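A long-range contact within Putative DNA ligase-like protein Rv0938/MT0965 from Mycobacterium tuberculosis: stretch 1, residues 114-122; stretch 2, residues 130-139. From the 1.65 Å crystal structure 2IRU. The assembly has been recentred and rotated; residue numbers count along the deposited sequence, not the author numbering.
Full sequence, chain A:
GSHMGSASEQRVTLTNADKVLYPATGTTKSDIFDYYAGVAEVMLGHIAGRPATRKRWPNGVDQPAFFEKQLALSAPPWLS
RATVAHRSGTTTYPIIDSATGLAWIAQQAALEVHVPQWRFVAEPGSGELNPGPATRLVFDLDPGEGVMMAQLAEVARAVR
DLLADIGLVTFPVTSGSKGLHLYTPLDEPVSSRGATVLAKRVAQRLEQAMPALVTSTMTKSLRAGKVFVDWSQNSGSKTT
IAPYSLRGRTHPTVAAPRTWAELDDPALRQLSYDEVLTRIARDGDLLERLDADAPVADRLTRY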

# COMPACT_ATOMS: atom_id res chain seq x y z
N HIS A 114 4.59 -2.96 -2.72
CA HIS A 114 3.21 -3.45 -2.61
C HIS A 114 3.18 -4.60 -1.62
O HIS A 114 4.10 -5.44 -1.64
CB HIS A 114 2.73 -3.96 -3.97
CG HIS A 114 2.68 -2.92 -5.04
ND1 HIS A 114 1.50 -2.54 -5.64
CD2 HIS A 114 3.66 -2.19 -5.63
CE1 HIS A 114 1.75 -1.62 -6.56
NE2 HIS A 114 3.06 -1.41 -6.59
N VAL A 115 2.18 -4.63 -0.74
CA VAL A 115 2.08 -5.73 0.24
C VAL A 115 0.60 -6.21 0.36
O VAL A 115 -0.35 -5.43 0.11
CB VAL A 115 2.58 -5.32 1.67
CG1 VAL A 115 4.13 -5.08 1.67
CG2 VAL A 115 1.80 -4.08 2.21
N PRO A 116 0.41 -7.49 0.73
CA PRO A 116 -0.97 -7.96 1.00
C PRO A 116 -1.38 -7.63 2.43
O PRO A 116 -0.59 -7.03 3.17
CB PRO A 116 -0.85 -9.47 0.79
CG PRO A 116 0.60 -9.80 1.35
CD PRO A 116 1.43 -8.56 0.88
N GLN A 117 -2.61 -8.01 2.81
CA GLN A 117 -3.21 -7.60 4.09
C GLN A 117 -3.01 -8.65 5.18
O GLN A 117 -3.53 -8.50 6.29
CB GLN A 117 -4.72 -7.27 3.90
CG GLN A 117 -4.97 -6.35 2.71
CD GLN A 117 -4.01 -5.13 2.70
OE1 GLN A 117 -3.92 -4.39 3.71
NE2 GLN A 117 -3.28 -4.93 1.57
N TRP A 118 -2.26 -9.69 4.83
CA TRP A 118 -1.84 -10.73 5.78
C TRP A 118 -0.35 -10.65 6.09
O TRP A 118 0.43 -10.08 5.32
CB TRP A 118 -2.24 -12.13 5.28
CG TRP A 118 -1.69 -12.47 3.91
CD1 TRP A 118 -2.35 -12.34 2.71
CD2 TRP A 118 -0.40 -13.04 3.61
NE1 TRP A 118 -1.56 -12.79 1.69
CE2 TRP A 118 -0.36 -13.24 2.20
CE3 TRP A 118 0.72 -13.43 4.38
CZ2 TRP A 118 0.76 -13.77 1.55
CZ3 TRP A 118 1.84 -13.95 3.72
CH2 TRP A 118 1.85 -14.10 2.32
N ARG A 119 0.03 -11.22 7.23
CA ARG A 119 1.45 -11.40 7.59
C ARG A 119 1.85 -12.87 7.69
O ARG A 119 1.03 -13.74 8.03
CB ARG A 119 1.74 -10.75 8.92
CG ARG A 119 1.62 -9.24 8.92
CD ARG A 119 1.65 -8.72 10.34
NE ARG A 119 2.96 -8.83 10.94
CZ ARG A 119 3.57 -7.82 11.55
NH1 ARG A 119 2.94 -6.64 11.63
NH2 ARG A 119 4.77 -7.97 12.08
N PHE A 120 3.11 -13.14 7.37
CA PHE A 120 3.72 -14.42 7.74
C PHE A 120 3.68 -14.65 9.25
O PHE A 120 3.80 -13.71 10.06
CB PHE A 120 5.17 -14.45 7.27
CG PHE A 120 5.31 -14.54 5.79
CD1 PHE A 120 5.10 -15.74 5.13
CD2 PHE A 120 5.69 -13.42 5.07
CE1 PHE A 120 5.23 -15.83 3.75
CE2 PHE A 120 5.83 -13.49 3.66
CZ PHE A 120 5.61 -14.66 3.01
N VAL A 121 3.52 -15.92 9.62
CA VAL A 121 3.53 -16.27 11.03
C VAL A 121 4.48 -17.45 11.21
O VAL A 121 4.48 -18.36 10.38
CB VAL A 121 2.13 -16.62 11.61
CG1 VAL A 121 1.18 -15.44 11.51
CG2 VAL A 121 1.53 -17.87 10.95
N ALA A 122 5.27 -17.38 12.27
CA ALA A 122 6.21 -18.45 12.63
C ALA A 122 5.46 -19.67 13.15
O ALA A 122 4.73 -19.60 14.15
CB ALA A 122 7.21 -17.95 13.67
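Stretch 2, residues 130-139: NPGPATRLVF

Stretch 2 enters at Asn-130 already in a β-strand and lies against the strand 118-122, antiparallel in sense but strongly skewed: the N-to-C directions of the two strands make an angle of 123°, and their axes approach to 4.3 Å. At Arg-136 the chain turns a corner, and the strand beyond it belongs to a different sheet or face.

The register follows from the backbone hydrogen bonds. Val-121 and Asn-130 form a hydrogen-bonded antiparallel pair, with Val-121 N to Asn-130 O at 2.8 Å and Asn-130 N to Val-121 O at 3.1 Å. Phe-120 pairs with Pro-131 and Trp-118 with Ala-134, so the register slips by one residue between them, a β-bulge. Gly-132 N still reaches Arg-119 O at 2.9 Å, but its N-H...O angle is only 134°. Beyond the bulge, Thr-135 N donates to Gln-117 O at 2.9 Å and 165°. Near the bulge, water 2 donates to both Arg-119 O (2.8 Å) and Pro-133 O (2.6 Å), linking two carbonyls that cannot bond to each other.

Gly-132 occupies a place with no room for a side chain: an ideal CB there would lie 2.6 Å from Val-121 CG1 and 3.0 Å from Arg-119 O. Val-121, with chi1 m (-61°), instead brings CG1 to 4.0 Å from Gly-132 CA. Its side chain shares a face of the sheet with that of Asn-130, also m.

Trp-118 adopts chi1 p (57°) and chi2 -96°, which lays the six-membered ring beneath Pro-131. Pro-131 CB stands 3.8 Å from the centroid of that ring and 20° off its normal, a CH-pi contact over the face. Phe-120 (chi1 m, -70°) meets the same proline, with its CE1 4.2 Å from Pro-131 CD, so Pro-131 touches both aromatic side chains.

At the corner, Gln-117 and Arg-136 both start sideways from the backbone, yet their ends approach. Gln-117 curls through m and m (chi3 -53°), while Arg-136 leaves at p (65°) and then extends through t and t. The two conformations bring Arg-136 NE to 2.7 Å from Gln-117 OE1, with a nearly linear N-H...O angle of 179°; OE1 lies at the guanidinium edge, near its plane, where the N-H of NE points. Water 1 accepts from Gln-117 NE2 at 3.0 Å and weakly from Arg-136 NH2 at 3.2 Å. The aliphatic part of the glutamine also packs, its CG 3.7 Å from CG1 of Val-138, whose CB points toward stretch 1.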

# COMPACT_ATOMS: atom_id res chain seq x y z
N ASN A 130 5.00 -19.09 7.45
CA ASN A 130 3.92 -19.44 6.51
C ASN A 130 2.87 -18.34 6.50
O ASN A 130 2.72 -17.66 7.51
CB ASN A 130 3.25 -20.76 6.93
CG ASN A 130 4.15 -21.96 6.76
OD1 ASN A 130 4.79 -22.13 5.72
ND2 ASN A 130 4.22 -22.81 7.79
N PRO A 131 2.16 -18.14 5.36
CA PRO A 131 1.13 -17.09 5.37
C PRO A 131 0.15 -17.33 6.51
O PRO A 131 -0.24 -18.47 6.75
CB PRO A 131 0.44 -17.24 4.01
CG PRO A 131 1.54 -17.82 3.11
CD PRO A 131 2.28 -18.79 4.04
N GLY A 132 -0.21 -16.25 7.19
CA GLY A 132 -1.14 -16.31 8.31
C GLY A 132 -2.41 -15.53 7.94
O GLY A 132 -2.63 -15.19 6.77
N PRO A 133 -3.24 -15.22 8.94
CA PRO A 133 -4.51 -14.52 8.74
C PRO A 133 -4.35 -13.08 8.25
O PRO A 133 -3.26 -12.46 8.35
CB PRO A 133 -5.14 -14.55 10.14
CG PRO A 133 -4.45 -15.64 10.85
CD PRO A 133 -3.04 -15.54 10.36
N ALA A 134 -5.43 -12.54 7.70
CA ALA A 134 -5.49 -11.12 7.43
C ALA A 134 -5.45 -10.37 8.76
O ALA A 134 -6.12 -10.77 9.72
CB ALA A 134 -6.76 -10.79 6.63
N THR A 135 -4.67 -9.29 8.81
CA THR A 135 -4.59 -8.48 10.03
C THR A 135 -5.45 -7.21 9.92
O THR A 135 -5.76 -6.58 10.94
CB THR A 135 -3.15 -8.04 10.35
OG1 THR A 135 -2.71 -7.11 9.37
CG2 THR A 135 -2.18 -9.26 10.45
N ARG A 136 -5.81 -6.86 8.70
CA ARG A 136 -6.57 -5.62 8.41
C ARG A 136 -7.33 -5.82 7.12
O ARG A 136 -6.97 -6.72 6.33
CB ARG A 136 -5.58 -4.44 8.26
CG ARG A 136 -4.63 -4.55 7.07
CD ARG A 136 -3.42 -3.62 7.22
NE ARG A 136 -2.63 -3.63 5.99
CZ ARG A 136 -1.34 -3.32 5.88
NH1 ARG A 136 -0.62 -2.97 6.95
NH2 ARG A 136 -0.76 -3.38 4.68
N LEU A 137 -8.39 -5.03 6.90
CA LEU A 137 -9.04 -4.95 5.59
C LEU A 137 -8.53 -3.75 4.79
O LEU A 137 -8.15 -2.72 5.34
CB LEU A 137 -10.57 -4.81 5.73
CG LEU A 137 -11.39 -5.79 6.58
CD1 LEU A 137 -12.88 -5.38 6.57
CD2 LEU A 137 -11.21 -7.20 6.08
N VAL A 138 -8.55 -3.89 3.47
CA VAL A 138 -8.32 -2.73 2.62
C VAL A 138 -9.47 -2.60 1.64
O VAL A 138 -9.98 -3.62 1.11
CB VAL A 138 -6.97 -2.77 1.87
CG1 VAL A 138 -6.99 -3.85 0.82
CG2 VAL A 138 -6.65 -1.41 1.23
N PHE A 139 -9.91 -1.37 1.44
CA PHE A 139 -10.84 -1.04 0.36
C PHE A 139 -10.18 -0.05 -0.59
O PHE A 139 -9.55 0.91 -0.14
CB PHE A 139 -12.12 -0.43 0.92
CG PHE A 139 -12.88 -1.34 1.81
CD1 PHE A 139 -13.93 -2.12 1.32
CD2 PHE A 139 -12.55 -1.43 3.17
CE1 PHE A 139 -14.61 -2.99 2.19
CE2 PHE A 139 -13.22 -2.27 4.03
CZ PHE A 139 -14.26 -3.05 3.55
O HOH W 1 -1.28 -2.66 1.60
O HOH W 2 -1.01 -12.83 9.67